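Side-chain contact in ATP-dependent DNA helicase (Mycobacterium smegmatis, PDB 5V9X), which probably couples ATP hydrolysis to 3'-to-5' movement along single-stranded DNA and so unwinds RNA:DNA hybrids: residues K646-R651 against N664-L669. Sequence-based numbering, arbitrary orientation.
Sequences KAFDKR and NLHQLL
Phe648 reaches across to residues 664-669 and meets Leu665, His666 and Leu669, and within 646-651 its ring makes all of the contact with them; it also touches Thr662 earlier in the same helix. The two segments run at 129° to each other, and their axes come no closer than 11.5 Å. CG of Phe648, anti to the backbone N (chi1 -167°), directs the ring to the neighbouring helix, placing CZ 3.5 Å from the backbone N of His666.

The packing is tightest at this leading end of the ring. CZ sits 3.6 Å from CG of Leu665, which lies at the ring edge near its plane, and the CB of His666 is 3.7 Å from CE2. Over one face of Phe648 the imidazole presents its edge: CD2 of His666 stands 4.0 Å above the ring plane, over its centre. With planes at 73° and centroids 5.0 Å apart, this is a T-shaped pair in which His666 supplies the edge and Phe648 the face. The grip slackens towards Leu669, whose CD1 stays 4.3 Å from CE1 of Phe648.

Burial does not follow tightness. Phe648, Leu665 and the looser Leu669 are buried, with Leu640 of helix 627-640 touching both Phe648 and Leu665, and helix 433-448 also packing on Leu665. The closely packed His666 is partly exposed and marks the more solvent-facing side.

The contact thus joins two helices linked through strand 657-659, an outermost strand of the parallel sheet that also holds 256-262, 292-296 and 394-400, consistent with the second RecA-like helicase domain. Its chemistry is apolar and aromatic, without hydrogen bonds between the segments, which implies that cohesion here probably rests on van der Waals packing of the phenyl ring and on the edge-to-face pair.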
ATOM      1  N   LYS A 646     -36.575  -5.405   9.967  1.00 77.27           N
ATOM      2  CA  LYS A 646     -36.786  -3.963   9.911  1.00 75.64           C
ATOM      3  C   LYS A 646     -35.488  -3.218  10.192  1.00 75.60           C
ATOM      4  O   LYS A 646     -34.946  -2.560   9.298  1.00 72.60           O
ATOM      5  CB  LYS A 646     -37.875  -3.538  10.898  1.00 80.90           C
ATOM      6  CG  LYS A 646     -39.186  -4.302  10.753  1.00 86.70           C
ATOM      7  CD  LYS A 646     -39.634  -4.377   9.299  1.00 87.09           C
ATOM      8  CE  LYS A 646     -39.614  -5.813   8.787  1.00 83.78           C
ATOM      9  NZ  LYS A 646     -39.737  -5.887   7.305  1.00 78.20           N
ATOM     10  N   ALA A 647     -34.981  -3.314  11.427  1.00 78.58           N
ATOM     11  CA  ALA A 647     -33.711  -2.678  11.769  1.00 74.46           C
ATOM     12  C   ALA A 647     -32.594  -3.119  10.834  1.00 74.03           C
ATOM     13  O   ALA A 647     -31.676  -2.342  10.546  1.00 69.07           O
ATOM     14  CB  ALA A 647     -33.340  -2.990  13.219  1.00 69.56           C
ATOM     15  N   PHE A 648     -32.661  -4.361  10.352  1.00 75.27           N
ATOM     16  CA  PHE A 648     -31.694  -4.842   9.373  1.00 71.70           C
ATOM     17  C   PHE A 648     -31.752  -4.013   8.095  1.00 75.45           C
ATOM     18  O   PHE A 648     -30.721  -3.554   7.589  1.00 77.54           O
ATOM     19  CB  PHE A 648     -31.962  -6.317   9.075  1.00 69.67           C
ATOM     20  CG  PHE A 648     -30.859  -6.999   8.321  1.00 70.24           C
ATOM     21  CD1 PHE A 648     -29.882  -7.714   8.996  1.00 68.28           C
ATOM     22  CD2 PHE A 648     -30.804  -6.939   6.937  1.00 71.52           C
ATOM     23  CE1 PHE A 648     -28.868  -8.346   8.307  1.00 69.28           C
ATOM     24  CE2 PHE A 648     -29.793  -7.569   6.243  1.00 70.18           C
ATOM     25  CZ  PHE A 648     -28.824  -8.273   6.928  1.00 71.54           C
ATOM     26  N   ASP A 649     -32.959  -3.810   7.558  1.00 73.95           N
ATOM     27  CA  ASP A 649     -33.100  -3.053   6.317  1.00 68.97           C
ATOM     28  C   ASP A 649     -32.669  -1.603   6.499  1.00 65.47           C
ATOM     29  O   ASP A 649     -32.011  -1.033   5.621  1.00 60.36           O
ATOM     30  CB  ASP A 649     -34.543  -3.128   5.816  1.00 71.54           C
ATOM     31  CG  ASP A 649     -34.916  -4.510   5.316  1.00 72.27           C
ATOM     32  OD1 ASP A 649     -34.032  -5.392   5.284  1.00 70.21           O
ATOM     33  OD2 ASP A 649     -36.096  -4.718   4.961  1.00 74.35           O
ATOM     34  N   LYS A 650     -33.031  -0.987   7.628  1.00 70.17           N
ATOM     35  CA  LYS A 650     -32.578   0.374   7.907  1.00 69.95           C
ATOM     36  C   LYS A 650     -31.057   0.447   7.910  1.00 67.72           C
ATOM     37  O   LYS A 650     -30.464   1.361   7.326  1.00 67.90           O
ATOM     38  CB  LYS A 650     -33.119   0.857   9.254  1.00 69.68           C
ATOM     39  CG  LYS A 650     -34.576   0.550   9.539  1.00 75.73           C
ATOM     40  CD  LYS A 650     -34.862   0.787  11.017  1.00 83.03           C
ATOM     41  CE  LYS A 650     -36.088   0.027  11.494  1.00 84.41           C
ATOM     42  NZ  LYS A 650     -36.001  -0.275  12.951  1.00 80.48           N
ATOM     43  N   ARG A 651     -30.411  -0.516   8.571  1.00 65.76           N
ATOM     44  CA  ARG A 651     -28.958  -0.502   8.690  1.00 66.64           C
ATOM     45  C   ARG A 651     -28.286  -0.617   7.327  1.00 71.94           C
ATOM     46  O   ARG A 651     -27.293   0.068   7.056  1.00 71.69           O
ATOM     47  CB  ARG A 651     -28.508  -1.640   9.605  1.00 60.74           C
ATOM     48  CG  ARG A 651     -27.022  -1.673   9.886  1.00 59.43           C
ATOM     49  CD  ARG A 651     -26.641  -0.672  10.958  1.00 64.99           C
ATOM     50  NE  ARG A 651     -25.619  -1.222  11.843  1.00 73.96           N
ATOM     51  CZ  ARG A 651     -24.312  -1.106  11.639  1.00 74.09           C
ATOM     52  NH1 ARG A 651     -23.860  -0.447  10.583  1.00 74.53           N
ATOM     53  NH2 ARG A 651     -23.457  -1.644  12.496  1.00 73.30           N
ATOM     54  N   ASN A 664     -28.994 -11.000   0.360  1.00 68.33           N
ATOM     55  CA  ASN A 664     -27.889 -11.950   0.427  1.00 66.75           C
ATOM     56  C   ASN A 664     -27.132 -11.862   1.745  1.00 62.15           C
ATOM     57  O   ASN A 664     -26.640 -12.880   2.241  1.00 61.82           O
ATOM     58  CB  ASN A 664     -26.939 -11.726  -0.745  1.00 68.36           C
ATOM     59  CG  ASN A 664     -27.495 -12.245  -2.047  1.00 71.55           C
ATOM     60  OD1 ASN A 664     -27.335 -13.420  -2.375  1.00 74.45           O
ATOM     61  ND2 ASN A 664     -28.160 -11.375  -2.796  1.00 73.54           N
ATOM     62  N   LEU A 665     -27.007 -10.663   2.315  1.00 60.53           N
ATOM     63  CA  LEU A 665     -26.370 -10.540   3.623  1.00 63.31           C
ATOM     64  C   LEU A 665     -27.211 -11.210   4.700  1.00 62.94           C
ATOM     65  O   LEU A 665     -26.689 -11.958   5.536  1.00 63.97           O
ATOM     66  CB  LEU A 665     -26.137  -9.069   3.965  1.00 67.26           C
ATOM     67  CG  LEU A 665     -25.615  -8.827   5.382  1.00 52.54           C
ATOM     68  CD1 LEU A 665     -24.256  -9.484   5.568  1.00 51.75           C
ATOM     69  CD2 LEU A 665     -25.549  -7.342   5.689  1.00 52.39           C
ATOM     70  N   HIS A 666     -28.519 -10.946   4.695  1.00 63.46           N
ATOM     71  CA  HIS A 666     -29.412 -11.568   5.665  1.00 65.08           C
ATOM     72  C   HIS A 666     -29.378 -13.085   5.541  1.00 67.82           C
ATOM     73  O   HIS A 666     -29.251 -13.800   6.542  1.00 73.41           O
ATOM     74  CB  HIS A 666     -30.836 -11.045   5.473  1.00 67.23           C
ATOM     75  CG  HIS A 666     -31.780 -11.449   6.562  1.00 71.08           C
ATOM     76  ND1 HIS A 666     -32.250 -12.737   6.701  1.00 72.58           N
ATOM     77  CD2 HIS A 666     -32.340 -10.733   7.566  1.00 72.34           C
ATOM     78  CE1 HIS A 666     -33.057 -12.798   7.744  1.00 75.28           C
ATOM     79  NE2 HIS A 666     -33.129 -11.596   8.287  1.00 74.58           N
ATOM     80  N   GLN A 667     -29.488 -13.592   4.313  1.00 67.82           N
ATOM     81  CA  GLN A 667     -29.456 -15.035   4.102  1.00 71.36           C
ATOM     82  C   GLN A 667     -28.122 -15.627   4.536  1.00 74.30           C
ATOM     83  O   GLN A 667     -28.078 -16.707   5.137  1.00 79.10           O
ATOM     84  CB  GLN A 667     -29.730 -15.355   2.635  1.00 71.41           C
ATOM     85  CG  GLN A 667     -29.876 -16.836   2.360  1.00 73.53           C
ATOM     86  CD  GLN A 667     -29.512 -17.203   0.940  1.00 74.91           C
ATOM     87  OE1 GLN A 667     -29.153 -16.343   0.136  1.00 75.91           O
ATOM     88  NE2 GLN A 667     -29.595 -18.490   0.624  1.00 76.60           N
ATOM     89  N   LEU A 668     -27.022 -14.932   4.236  1.00 70.10           N
ATOM     90  CA  LEU A 668     -25.700 -15.419   4.623  1.00 63.05           C
ATOM     91  C   LEU A 668     -25.596 -15.582   6.133  1.00 63.08           C
ATOM     92  O   LEU A 668     -25.154 -16.625   6.629  1.00 65.70           O
ATOM     93  CB  LEU A 668     -24.623 -14.463   4.111  1.00 56.13           C
ATOM     94  CG  LEU A 668     -23.192 -14.707   4.589  1.00 55.99           C
ATOM     95  CD1 LEU A 668     -22.675 -16.045   4.091  1.00 60.33           C
ATOM     96  CD2 LEU A 668     -22.288 -13.577   4.135  1.00 51.08           C
ATOM     97  N   LEU A 669     -26.006 -14.558   6.883  1.00 64.48           N
ATOM     98  CA  LEU A 669     -25.898 -14.621   8.336  1.00 66.71           C
ATOM     99  C   LEU A 669     -26.893 -15.612   8.923  1.00 70.26           C
ATOM    100  O   LEU A 669     -26.580 -16.312   9.892  1.00 70.12           O
ATOM    101  CB  LEU A 669     -26.098 -13.229   8.930  1.00 63.54           C
ATOM    102  CG  LEU A 669     -25.062 -12.213   8.451  1.00 60.56           C
ATOM    103  CD1 LEU A 669     -25.373 -10.823   8.978  1.00 66.19           C
ATOM    104  CD2 LEU A 669     -23.667 -12.651   8.867  1.00 54.70           C
TER